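Local atomic coordinates of 2-polyprenyl-6-methoxyphenol hydroxylase-like FAD-dependent oxidoreductase (Streptomyces sp. NRRL 11266, PDB entry 6UI5), a protein that binds flavin-adenine dinucleotide and belongs to the FAD-dependent oxidoreductases, pairing a Rossmann-type FAD-binding domain with a thioredoxin-like C-terminal domain. Residues A[467-470]-A[471-475]; A[417-421]-A[422-426]. One frame throughout, in Å; residues are numbered along the deposited sequence.

Both contacts are local and lie in series within the thioredoxin-like C-terminal part of the chain, neither nested nor crossed. Interaction 2 comes first: strand 417-420 of a two-stranded antiparallel sheet ends and the chain coils through 422-426 on its way to strand 430-434. It closes at the strand end, where Glu423 and Thr424 bond back to Gly420 and Val421. After strands 430-434 and 451-455, interaction 1 closes the hairpin between strands 465-468 and 474-477 at one border of a four-stranded mixed sheet. The centres are about 13 Å apart, and Leu425 bridges them: its CD2 lies 3.2 Å from Arg469 O at the hairpin turn, while its CD1 packs against CD1 of Leu468.

Interaction 1. Residues A[467-470]-A[471-475]; sequences LLRP and DGCVA
A beta hairpin of the thioredoxin-like domain reverses here through a type I turn from Arg469 to Gly472 followed by a G1-type beta bulge, and an arginine-aspartate salt bridge spans its end. Gly472 N closes the turn on Arg469 O at 2.7 Å, and Gly472 supplies the positive-phi position of the bulge. Next along the hairpin, Arg469 N donates to Cys473 O, and Ala475 N to Leu467 O at 2.9 Å. Leu468 and Val474, a non-hydrogen-bonded antiparallel pair, bring CD2 and CG2 together at 3.7 Å. On the other face Arg469 CG rests on Ala475 CB, also at 3.7 Å. A bend at chi3 (-42°) turns the guanidinium side-on to Asp471: Arg469 NH2 meets the syn lone pair of Asp471 OD2 at 2.5 Å, and Arg469 NE reaches Asp471 OD1 at 3.3 Å. The two planes are nearly coplanar, 29° apart. Asp471 CG sits between its own backbone N and carbonyl carbon (chi1 56°), which lets OD1 also accept Cys473 N at 3.3 Å, an Asx turn. The NE and the amide approach OD1 from opposite faces of the carboxylate. Beyond the hairpin, Arg469 NH1 forms a salt bridge with Glu330 and the guanidinium makes a cation-pi contact with Trp494, while Pro470 O accepts from Arg57. With every residue of the turn buried, Arg469 probably offsets in part the charges of both Asp471 and Glu330, and the two-point grip should restrict rotation of both the guanidinium and the Asp471 carboxylate.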
# COMPACT_ATOMS: atom_id res chain seq x y z
N LEU A 467 -10.94 13.73 -29.64
CA LEU A 467 -9.74 14.26 -30.27
C LEU A 467 -8.52 13.56 -29.70
O LEU A 467 -8.33 13.52 -28.48
CB LEU A 467 -9.64 15.76 -30.06
CG LEU A 467 -8.40 16.48 -30.56
CD1 LEU A 467 -8.39 16.67 -32.11
CD2 LEU A 467 -8.24 17.83 -29.80
N LEU A 468 -7.70 12.97 -30.58
CA LEU A 468 -6.50 12.25 -30.14
C LEU A 468 -5.28 13.06 -30.52
O LEU A 468 -5.16 13.51 -31.67
CB LEU A 468 -6.41 10.86 -30.77
CG LEU A 468 -7.67 10.02 -30.66
CD1 LEU A 468 -7.52 8.74 -31.53
CD2 LEU A 468 -8.00 9.68 -29.20
N ARG A 469 -4.40 13.27 -29.55
CA ARG A 469 -3.08 13.77 -29.86
C ARG A 469 -2.24 12.74 -30.63
O ARG A 469 -2.55 11.54 -30.61
CB ARG A 469 -2.34 14.17 -28.59
CG ARG A 469 -3.24 14.83 -27.53
CD ARG A 469 -2.34 15.41 -26.47
NE ARG A 469 -1.22 14.50 -26.14
CZ ARG A 469 -0.43 14.62 -25.08
NH1 ARG A 469 -0.57 15.64 -24.21
NH2 ARG A 469 0.54 13.72 -24.88
N PRO A 470 -1.21 13.19 -31.34
CA PRO A 470 -0.44 12.27 -32.18
C PRO A 470 0.12 11.06 -31.44
O PRO A 470 0.41 10.05 -32.08
CB PRO A 470 0.69 13.15 -32.74
CG PRO A 470 0.11 14.53 -32.76
CD PRO A 470 -0.77 14.60 -31.53
N ASP A 471 0.26 11.12 -30.12
CA ASP A 471 0.67 9.97 -29.36
C ASP A 471 -0.50 9.12 -28.87
O ASP A 471 -0.32 8.28 -27.98
CB ASP A 471 1.55 10.41 -28.19
CG ASP A 471 0.87 11.43 -27.29
OD1 ASP A 471 -0.36 11.60 -27.41
OD2 ASP A 471 1.57 12.02 -26.44
N GLY A 472 -1.69 9.31 -29.43
CA GLY A 472 -2.86 8.52 -29.08
C GLY A 472 -3.67 9.00 -27.88
O GLY A 472 -4.72 8.40 -27.58
N CYS A 473 -3.22 10.03 -27.17
CA CYS A 473 -3.85 10.41 -25.91
C CYS A 473 -5.09 11.27 -26.19
O CYS A 473 -5.05 12.17 -27.04
CB CYS A 473 -2.87 11.18 -25.01
SG CYS A 473 -1.37 10.26 -24.48
N VAL A 474 -6.18 10.97 -25.47
CA VAL A 474 -7.44 11.71 -25.61
C VAL A 474 -7.28 13.10 -24.98
O VAL A 474 -7.25 13.23 -23.76
CB VAL A 474 -8.60 10.99 -24.94
CG1 VAL A 474 -9.84 11.94 -24.98
CG2 VAL A 474 -8.88 9.70 -25.62
N ALA A 475 -7.25 14.14 -25.81
CA ALA A 475 -7.19 15.48 -25.26
C ALA A 475 -8.56 16.13 -25.13
O ALA A 475 -8.67 17.19 -24.51
CB ALA A 475 -6.28 16.37 -26.13

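Interaction 2. Residues A[417-421]-A[422-426]; sequences GDMGV and AETLQ
Hydrogen bonds join Gly420 and Val421 to Glu423 and Thr424, where the chain leaves strand 417-420. Glu423 folds back over the strand end, and its OE1 accepts the amide of Gly420 at 2.9 Å. That N-H points fairly straight at the oxygen (162°) but comes from well above the carboxylate plane, 67° out of it. In return Glu423 N gives a weak bond to Gly420 O, so backbone and side chain of one residue hold both polar groups of the glycine. Val421 O takes two donors from Thr424. The hydroxyl OG1, 3.0 Å away, lies in the carbonyl plane, whereas the amide N, at the same distance from Val421 O, sits above that plane. Thr424 OG1 can turn back to this carbonyl because it stands between its own backbone N and carbonyl carbon (chi1 67°).

From Val421 the chain winds through successive i+3 to i bonds, short 3-10-like turns: Thr424 N to Val421 O, a weak one from Leu425 N to Ala422 O, then Gln426 N to Glu423 O. These turns form part of the connection from strand 417-420 to strand 430-434 in the thioredoxin-like domain.

Apolar and van der Waals contacts centre on Met419. Its side chain and that of Glu423 run antiparallel alongside one another: Met419 CE reaches Glu423 CB at 3.5 Å, while Met419 CB lies beside the carboxylate, 3.6 Å from Glu423 OE2. Met419 meets Thr424 nearly at a right angle, SD touching CG2 at 3.7 Å. Farther round the coil, CD1 of Leu425 lies 4.0 Å from Val421 O. Strand 430-434 flanks the buried residues, with Leu433 against Val421 and Val431 against both Thr424 and Leu425. Gln56, from the FAD-binding part of the chain, touches Ala422 and Leu425.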
# COMPACT_ATOMS: atom_id res chain seq x y z
N GLY A 417 -13.69 0.81 -44.78
CA GLY A 417 -13.28 -0.45 -44.18
C GLY A 417 -13.21 -0.32 -42.67
O GLY A 417 -13.28 0.80 -42.15
N ASP A 418 -13.09 -1.44 -41.96
CA ASP A 418 -12.88 -1.47 -40.51
C ASP A 418 -11.39 -1.49 -40.17
O ASP A 418 -10.55 -1.87 -40.99
CB ASP A 418 -13.55 -2.69 -39.89
CG ASP A 418 -14.89 -2.98 -40.49
OD1 ASP A 418 -15.60 -2.00 -40.81
OD2 ASP A 418 -15.23 -4.17 -40.67
N MET A 419 -11.09 -1.09 -38.94
CA MET A 419 -9.74 -1.03 -38.40
C MET A 419 -9.85 -0.83 -36.90
O MET A 419 -10.89 -0.40 -36.40
CB MET A 419 -8.93 0.11 -39.03
CG MET A 419 -9.23 1.45 -38.39
SD MET A 419 -8.99 2.86 -39.48
CE MET A 419 -7.22 3.07 -39.47
N GLY A 420 -8.77 -1.16 -36.17
CA GLY A 420 -8.71 -0.81 -34.77
C GLY A 420 -8.39 0.66 -34.61
O GLY A 420 -7.87 1.30 -35.52
N VAL A 421 -8.73 1.22 -33.45
CA VAL A 421 -8.63 2.67 -33.34
C VAL A 421 -7.17 3.13 -33.30
O VAL A 421 -6.85 4.21 -33.82
CB VAL A 421 -9.44 3.19 -32.13
CG1 VAL A 421 -8.86 2.67 -30.82
CG2 VAL A 421 -9.47 4.73 -32.14
N ALA A 422 -6.27 2.33 -32.73
CA ALA A 422 -4.86 2.72 -32.77
C ALA A 422 -4.36 2.88 -34.21
O ALA A 422 -3.49 3.71 -34.47
CB ALA A 422 -3.97 1.71 -32.02
N GLU A 423 -4.94 2.13 -35.16
CA GLU A 423 -4.51 2.27 -36.55
C GLU A 423 -4.79 3.65 -37.17
O GLU A 423 -4.11 4.01 -38.15
CB GLU A 423 -5.19 1.18 -37.40
CG GLU A 423 -4.90 -0.23 -36.91
CD GLU A 423 -5.64 -1.30 -37.72
OE1 GLU A 423 -6.27 -2.19 -37.10
OE2 GLU A 423 -5.60 -1.26 -38.98
N THR A 424 -5.76 4.43 -36.66
CA THR A 424 -6.05 5.72 -37.28
C THR A 424 -4.91 6.71 -37.10
O THR A 424 -4.76 7.64 -37.90
CB THR A 424 -7.34 6.36 -36.73
OG1 THR A 424 -7.15 6.72 -35.36
CG2 THR A 424 -8.51 5.42 -36.85
N LEU A 425 -4.12 6.56 -36.04
CA LEU A 425 -2.94 7.41 -35.82
C LEU A 425 -1.71 7.04 -36.68
O LEU A 425 -0.65 7.64 -36.48
CB LEU A 425 -2.55 7.40 -34.34
CG LEU A 425 -3.62 7.91 -33.35
CD1 LEU A 425 -4.12 6.81 -32.38
CD2 LEU A 425 -3.09 9.08 -32.57
N GLN A 426 -1.80 6.13 -37.65
CA GLN A 426 -0.58 5.71 -38.35
C GLN A 426 -0.01 6.79 -39.25
O GLN A 426 1.16 6.71 -39.61
CB GLN A 426 -0.81 4.46 -39.19
CG GLN A 426 -1.06 3.24 -38.33
CD GLN A 426 -1.26 1.98 -39.12
OE1 GLN A 426 -0.89 1.90 -40.29
NE2 GLN A 426 -1.81 0.96 -38.47